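PDB 1P3Y: MrsD protein from Bacillus sp., which catalyses the FAD-dependent oxidative decarboxylation of the C-terminal cysteine of mersacidin to an aminoenethiol residue. Local coordinates for residues S26-F35 / L170-I180. Sequence-based numbering, arbitrary orientation.
Sequences SYLLYFKSFF and LITPDKALLAI
Two helices packed on the parallel sheet of the Rossmann-like flavoprotein fold meet here through aromatic side chains: Tyr27, Tyr30 and Phe31 of 26-35 against Pro173, Ala176 and Leu177 of 170-180. The axes of helices 26-31 and 173-180 cross at -61° and come within 9.7 Å. The backbones draw closest at the start of the second helix, where Tyr27 CA lies 4.9 Å from Pro173 CA.

Pro173 is gripped between the two tyrosines. Its CG sits over the centre of the Tyr27 ring, a CH-pi contact 4.0 Å from the centroid. Its CB packs on Tyr30 CD2 at 3.6 Å. Tyr30 has CG anti to the backbone N (chi1 -179°), which carries its ring on to Asp174 CA and Leu177 CD2, both met obliquely at CE2. The Tyr27 hydroxyl donates a hydrogen bond to Ile171 O (3.1 Å). It reaches that oxygen from above the carbonyl plane, 60° out of it.

One turn further on, Leu177 enters among Tyr30, Phe31, Phe34 and Phe35. Its two methyls go to different rings. CD2 lies over the centre of the Phe34 face, while CD1 meets Phe35 CE1 at 4.0 Å. Leu177 CB packs against Phe31 CE1 (3.6 Å). The edge of the Phe31 ring also faces Pro173 O and Ala176 CB. Beneath the contact, Ile180 touches strands 84-90 and 119-122, and Phe31 touches Ile13 of strand 10-15.

The join is therefore mainly apolar, made of aliphatic groups set against aromatic rings. The single hydrogen bond between the segments ties the Tyr27 hydroxyl to the backbone just before the second helix, which probably helps fix how that ring lies against Pro173.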
ATOM      1  N   SER A  26       8.752 -23.249  26.934  1.00 48.84           N
ATOM      2  CA  SER A  26       9.041 -24.076  28.099  1.00 49.57           C
ATOM      3  C   SER A  26       8.053 -25.242  28.189  1.00 51.38           C
ATOM      4  O   SER A  26       8.439 -26.387  28.464  1.00 51.90           O
ATOM      5  CB  SER A  26       8.946 -23.224  29.362  1.00 49.58           C
ATOM      6  OG  SER A  26       9.739 -22.057  29.219  1.00 55.29           O
ATOM      7  N   TYR A  27       6.776 -24.949  27.965  1.00 49.84           N
ATOM      8  CA  TYR A  27       5.763 -25.983  28.011  1.00 50.13           C
ATOM      9  C   TYR A  27       5.863 -26.815  26.753  1.00 51.48           C
ATOM     10  O   TYR A  27       5.914 -28.041  26.805  1.00 53.13           O
ATOM     11  CB  TYR A  27       4.360 -25.373  28.122  1.00 48.96           C
ATOM     12  CG  TYR A  27       4.141 -24.595  29.409  1.00 53.39           C
ATOM     13  CD1 TYR A  27       4.696 -23.316  29.587  1.00 55.42           C
ATOM     14  CD2 TYR A  27       3.414 -25.151  30.469  1.00 52.57           C
ATOM     15  CE1 TYR A  27       4.528 -22.609  30.790  1.00 52.71           C
ATOM     16  CE2 TYR A  27       3.249 -24.463  31.671  1.00 49.71           C
ATOM     17  CZ  TYR A  27       3.805 -23.198  31.824  1.00 53.19           C
ATOM     18  OH  TYR A  27       3.637 -22.532  33.016  1.00 56.66           O
ATOM     19  N   LEU A  28       5.916 -26.127  25.620  1.00 52.42           N
ATOM     20  CA  LEU A  28       5.980 -26.782  24.325  1.00 53.28           C
ATOM     21  C   LEU A  28       7.118 -27.790  24.187  1.00 51.32           C
ATOM     22  O   LEU A  28       6.899 -28.904  23.704  1.00 49.49           O
ATOM     23  CB  LEU A  28       6.061 -25.719  23.211  1.00 54.24           C
ATOM     24  CG  LEU A  28       4.837 -25.518  22.296  1.00 56.51           C
ATOM     25  CD1 LEU A  28       3.570 -25.424  23.116  1.00 56.44           C
ATOM     26  CD2 LEU A  28       5.017 -24.259  21.459  1.00 51.76           C
ATOM     27  N   LEU A  29       8.324 -27.406  24.605  1.00 50.09           N
ATOM     28  CA  LEU A  29       9.488 -28.288  24.495  1.00 53.65           C
ATOM     29  C   LEU A  29       9.419 -29.443  25.492  1.00 57.12           C
ATOM     30  O   LEU A  29       9.852 -30.566  25.207  1.00 58.03           O
ATOM     31  CB  LEU A  29      10.788 -27.489  24.676  1.00 47.74           C
ATOM     32  CG  LEU A  29      11.100 -26.483  23.554  1.00 50.66           C
ATOM     33  CD1 LEU A  29      12.349 -25.667  23.900  1.00 38.84           C
ATOM     34  CD2 LEU A  29      11.274 -27.229  22.226  1.00 43.07           C
ATOM     35  N   TYR A  30       8.847 -29.170  26.656  1.00 58.81           N
ATOM     36  CA  TYR A  30       8.717 -30.191  27.677  1.00 58.73           C
ATOM     37  C   TYR A  30       7.706 -31.264  27.272  1.00 60.13           C
ATOM     38  O   TYR A  30       7.897 -32.442  27.556  1.00 63.80           O
ATOM     39  CB  TYR A  30       8.302 -29.555  29.001  1.00 65.25           C
ATOM     40  CG  TYR A  30       8.172 -30.548  30.123  1.00 70.39           C
ATOM     41  CD1 TYR A  30       9.302 -31.168  30.663  1.00 71.65           C
ATOM     42  CD2 TYR A  30       6.921 -30.888  30.631  1.00 74.65           C
ATOM     43  CE1 TYR A  30       9.190 -32.104  31.682  1.00 74.10           C
ATOM     44  CE2 TYR A  30       6.790 -31.828  31.651  1.00 79.83           C
ATOM     45  CZ  TYR A  30       7.929 -32.433  32.174  1.00 80.44           C
ATOM     46  OH  TYR A  30       7.797 -33.360  33.186  1.00 80.84           O
ATOM     47  N   PHE A  31       6.631 -30.845  26.612  1.00 58.80           N
ATOM     48  CA  PHE A  31       5.579 -31.762  26.179  1.00 58.64           C
ATOM     49  C   PHE A  31       5.948 -32.574  24.940  1.00 58.63           C
ATOM     50  O   PHE A  31       5.295 -33.569  24.629  1.00 57.63           O
ATOM     51  CB  PHE A  31       4.290 -30.987  25.881  1.00 57.80           C
ATOM     52  CG  PHE A  31       3.681 -30.308  27.081  1.00 65.32           C
ATOM     53  CD1 PHE A  31       4.019 -30.695  28.374  1.00 65.24           C
ATOM     54  CD2 PHE A  31       2.754 -29.283  26.911  1.00 64.58           C
ATOM     55  CE1 PHE A  31       3.439 -30.076  29.478  1.00 68.42           C
ATOM     56  CE2 PHE A  31       2.169 -28.658  28.010  1.00 66.21           C
ATOM     57  CZ  PHE A  31       2.513 -29.056  29.296  1.00 69.15           C
ATOM     58  N   LYS A  32       6.970 -32.123  24.220  1.00 58.12           N
ATOM     59  CA  LYS A  32       7.404 -32.774  22.985  1.00 64.22           C
ATOM     60  C   LYS A  32       7.717 -34.264  23.103  1.00 67.38           C
ATOM     61  O   LYS A  32       7.455 -35.029  22.171  1.00 62.56           O
ATOM     62  CB  LYS A  32       8.614 -32.038  22.403  1.00 65.76           C
ATOM     63  CG  LYS A  32       9.068 -32.551  21.044  1.00 69.85           C
ATOM     64  CD  LYS A  32       9.571 -31.418  20.171  1.00 72.32           C
ATOM     65  N   SER A  33       8.292 -34.670  24.229  1.00 71.14           N
ATOM     66  CA  SER A  33       8.654 -36.070  24.432  1.00 72.43           C
ATOM     67  C   SER A  33       7.537 -36.972  24.957  1.00 70.91           C
ATOM     68  O   SER A  33       7.669 -38.200  24.939  1.00 77.14           O
ATOM     69  CB  SER A  33       9.891 -36.177  25.336  1.00 69.95           C
ATOM     70  OG  SER A  33       9.723 -35.480  26.560  1.00 74.53           O
ATOM     71  N   PHE A  34       6.435 -36.375  25.404  1.00 65.42           N
ATOM     72  CA  PHE A  34       5.323 -37.148  25.949  1.00 61.27           C
ATOM     73  C   PHE A  34       4.164 -37.398  24.975  1.00 60.64           C
ATOM     74  O   PHE A  34       3.347 -38.291  25.209  1.00 62.56           O
ATOM     75  CB  PHE A  34       4.801 -36.493  27.234  1.00 59.14           C
ATOM     76  CG  PHE A  34       5.854 -36.312  28.304  1.00 66.44           C
ATOM     77  CD1 PHE A  34       6.655 -35.170  28.320  1.00 70.45           C
ATOM     78  CD2 PHE A  34       6.030 -37.271  29.306  1.00 67.85           C
ATOM     79  CE1 PHE A  34       7.620 -34.974  29.321  1.00 69.56           C
ATOM     80  CE2 PHE A  34       6.994 -37.089  30.317  1.00 68.99           C
ATOM     81  CZ  PHE A  34       7.789 -35.935  30.323  1.00 70.99           C
ATOM     82  N   PHE A  35       4.078 -36.614  23.901  1.00 59.71           N
ATOM     83  CA  PHE A  35       2.998 -36.787  22.923  1.00 55.14           C
ATOM     84  C   PHE A  35       3.465 -37.168  21.545  1.00 56.03           C
ATOM     85  O   PHE A  35       4.610 -36.915  21.173  1.00 58.37           O
ATOM     86  CB  PHE A  35       2.143 -35.522  22.784  1.00 51.21           C
ATOM     87  CG  PHE A  35       1.583 -35.030  24.071  1.00 48.83           C
ATOM     88  CD1 PHE A  35       2.380 -34.296  24.958  1.00 45.77           C
ATOM     89  CD2 PHE A  35       0.258 -35.313  24.413  1.00 47.97           C
ATOM     90  CE1 PHE A  35       1.856 -33.846  26.177  1.00 42.63           C
ATOM     91  CE2 PHE A  35      -0.281 -34.872  25.625  1.00 44.72           C
ATOM     92  CZ  PHE A  35       0.522 -34.135  26.512  1.00 43.05           C
ATOM     93  N   LEU A 170       0.990 -19.621  35.932  1.00 60.88           N
ATOM     94  CA  LEU A 170       0.732 -20.985  35.495  1.00 59.45           C
ATOM     95  C   LEU A 170       1.625 -21.965  36.247  1.00 57.24           C
ATOM     96  O   LEU A 170       2.747 -21.616  36.619  1.00 54.04           O
ATOM     97  CB  LEU A 170       1.011 -21.107  33.989  1.00 57.58           C
ATOM     98  CG  LEU A 170       0.091 -20.377  33.005  1.00 58.11           C
ATOM     99  CD1 LEU A 170       0.796 -20.253  31.653  1.00 53.10           C
ATOM    100  CD2 LEU A 170      -1.237 -21.130  32.874  1.00 54.70           C
ATOM    101  N   ILE A 171       1.137 -23.186  36.461  1.00 51.91           N
ATOM    102  CA  ILE A 171       1.949 -24.176  37.149  1.00 54.45           C
ATOM    103  C   ILE A 171       3.004 -24.649  36.162  1.00 54.60           C
ATOM    104  O   ILE A 171       2.738 -24.768  34.977  1.00 59.04           O
ATOM    105  CB  ILE A 171       1.120 -25.410  37.681  1.00 54.11           C
ATOM    106  CG1 ILE A 171       0.581 -26.276  36.535  1.00 55.11           C
ATOM    107  CG2 ILE A 171      -0.002 -24.925  38.574  1.00 50.07           C
ATOM    108  CD1 ILE A 171      -0.540 -25.671  35.762  1.00 68.45           C
ATOM    109  N   THR A 172       4.208 -24.894  36.656  1.00 55.70           N
ATOM    110  CA  THR A 172       5.318 -25.348  35.824  1.00 54.84           C
ATOM    111  C   THR A 172       4.914 -26.426  34.803  1.00 53.28           C
ATOM    112  O   THR A 172       3.922 -27.145  34.990  1.00 51.48           O
ATOM    113  CB  THR A 172       6.463 -25.863  36.734  1.00 55.93           C
ATOM    114  OG1 THR A 172       5.964 -26.901  37.593  1.00 58.06           O
ATOM    115  CG2 THR A 172       6.978 -24.725  37.615  1.00 47.65           C
ATOM    116  N   PRO A 173       5.677 -26.545  33.705  1.00 52.78           N
ATOM    117  CA  PRO A 173       5.395 -27.528  32.657  1.00 54.71           C
ATOM    118  C   PRO A 173       5.077 -28.917  33.179  1.00 58.04           C
ATOM    119  O   PRO A 173       4.137 -29.562  32.702  1.00 59.93           O
ATOM    120  CB  PRO A 173       6.663 -27.511  31.812  1.00 54.42           C
ATOM    121  CG  PRO A 173       7.086 -26.077  31.896  1.00 53.85           C
ATOM    122  CD  PRO A 173       6.871 -25.749  33.370  1.00 53.77           C
ATOM    123  N   ASP A 174       5.860 -29.382  34.149  1.00 60.13           N
ATOM    124  CA  ASP A 174       5.650 -30.712  34.736  1.00 61.16           C
ATOM    125  C   ASP A 174       4.283 -30.853  35.419  1.00 57.94           C
ATOM    126  O   ASP A 174       3.582 -31.839  35.212  1.00 54.98           O
ATOM    127  CB  ASP A 174       6.775 -31.026  35.730  1.00 67.50           C
ATOM    128  CG  ASP A 174       7.035 -29.884  36.691  1.00 71.92           C
ATOM    129  OD1 ASP A 174       7.211 -28.737  36.214  1.00 77.71           O
ATOM    130  OD2 ASP A 174       7.070 -30.132  37.914  1.00 73.21           O
ATOM    131  N   LYS A 175       3.901 -29.873  36.231  1.00 58.23           N
ATOM    132  CA  LYS A 175       2.596 -29.940  36.885  1.00 61.95           C
ATOM    133  C   LYS A 175       1.548 -29.984  35.776  1.00 60.67           C
ATOM    134  O   LYS A 175       0.666 -30.857  35.755  1.00 57.97           O
ATOM    135  CB  LYS A 175       2.326 -28.695  37.737  1.00 65.41           C
ATOM    136  CG  LYS A 175       3.467 -28.208  38.586  1.00 71.08           C
ATOM    137  CD  LYS A 175       3.543 -28.915  39.911  1.00 76.73           C
ATOM    138  CE  LYS A 175       4.497 -28.154  40.836  1.00 81.52           C
ATOM    139  NZ  LYS A 175       5.828 -27.893  40.183  1.00 80.81           N
ATOM    140  N   ALA A 176       1.659 -29.021  34.856  1.00 59.81           N
ATOM    141  CA  ALA A 176       0.739 -28.901  33.728  1.00 56.15           C
ATOM    142  C   ALA A 176       0.585 -30.224  32.977  1.00 54.20           C
ATOM    143  O   ALA A 176      -0.532 -30.631  32.632  1.00 48.85           O
ATOM    144  CB  ALA A 176       1.219 -27.821  32.792  1.00 55.95           C
ATOM    145  N   LEU A 177       1.705 -30.895  32.716  1.00 53.24           N
ATOM    146  CA  LEU A 177       1.654 -32.179  32.019  1.00 59.62           C
ATOM    147  C   LEU A 177       0.768 -33.152  32.805  1.00 61.26           C
ATOM    148  O   LEU A 177      -0.106 -33.819  32.235  1.00 59.15           O
ATOM    149  CB  LEU A 177       3.065 -32.763  31.863  1.00 61.86           C
ATOM    150  CG  LEU A 177       3.182 -34.214  31.363  1.00 63.81           C
ATOM    151  CD1 LEU A 177       2.392 -34.411  30.067  1.00 61.52           C
ATOM    152  CD2 LEU A 177       4.665 -34.540  31.149  1.00 64.51           C
ATOM    153  N   LEU A 178       0.991 -33.214  34.119  1.00 60.79           N
ATOM    154  CA  LEU A 178       0.215 -34.091  34.984  1.00 62.30           C
ATOM    155  C   LEU A 178      -1.272 -33.753  34.891  1.00 62.07           C
ATOM    156  O   LEU A 178      -2.123 -34.650  34.771  1.00 62.08           O
ATOM    157  CB  LEU A 178       0.703 -33.971  36.431  1.00 61.99           C
ATOM    158  CG  LEU A 178       2.171 -34.363  36.671  1.00 65.15           C
ATOM    159  CD1 LEU A 178       2.518 -34.136  38.139  1.00 61.76           C
ATOM    160  CD2 LEU A 178       2.409 -35.826  36.289  1.00 57.64           C
ATOM    161  N   ALA A 179      -1.584 -32.458  34.938  1.00 60.42           N
ATOM    162  CA  ALA A 179      -2.971 -32.020  34.845  1.00 56.50           C
ATOM    163  C   ALA A 179      -3.566 -32.488  33.513  1.00 58.84           C
ATOM    164  O   ALA A 179      -4.731 -32.890  33.456  1.00 61.39           O
ATOM    165  CB  ALA A 179      -3.046 -30.515  34.973  1.00 51.72           C
ATOM    166  N   ILE A 180      -2.769 -32.459  32.447  1.00 58.69           N
ATOM    167  CA  ILE A 180      -3.268 -32.909  31.154  1.00 63.22           C
ATOM    168  C   ILE A 180      -3.595 -34.404  31.239  1.00 65.54           C
ATOM    169  O   ILE A 180      -4.674 -34.840  30.815  1.00 62.43           O
ATOM    170  CB  ILE A 180      -2.221 -32.716  30.011  1.00 67.33           C
ATOM    171  CG1 ILE A 180      -1.741 -31.267  29.949  1.00 62.70           C
ATOM    172  CG2 ILE A 180      -2.838 -33.122  28.666  1.00 60.93           C
ATOM    173  CD1 ILE A 180      -2.825 -30.296  29.670  1.00 70.09           C
TER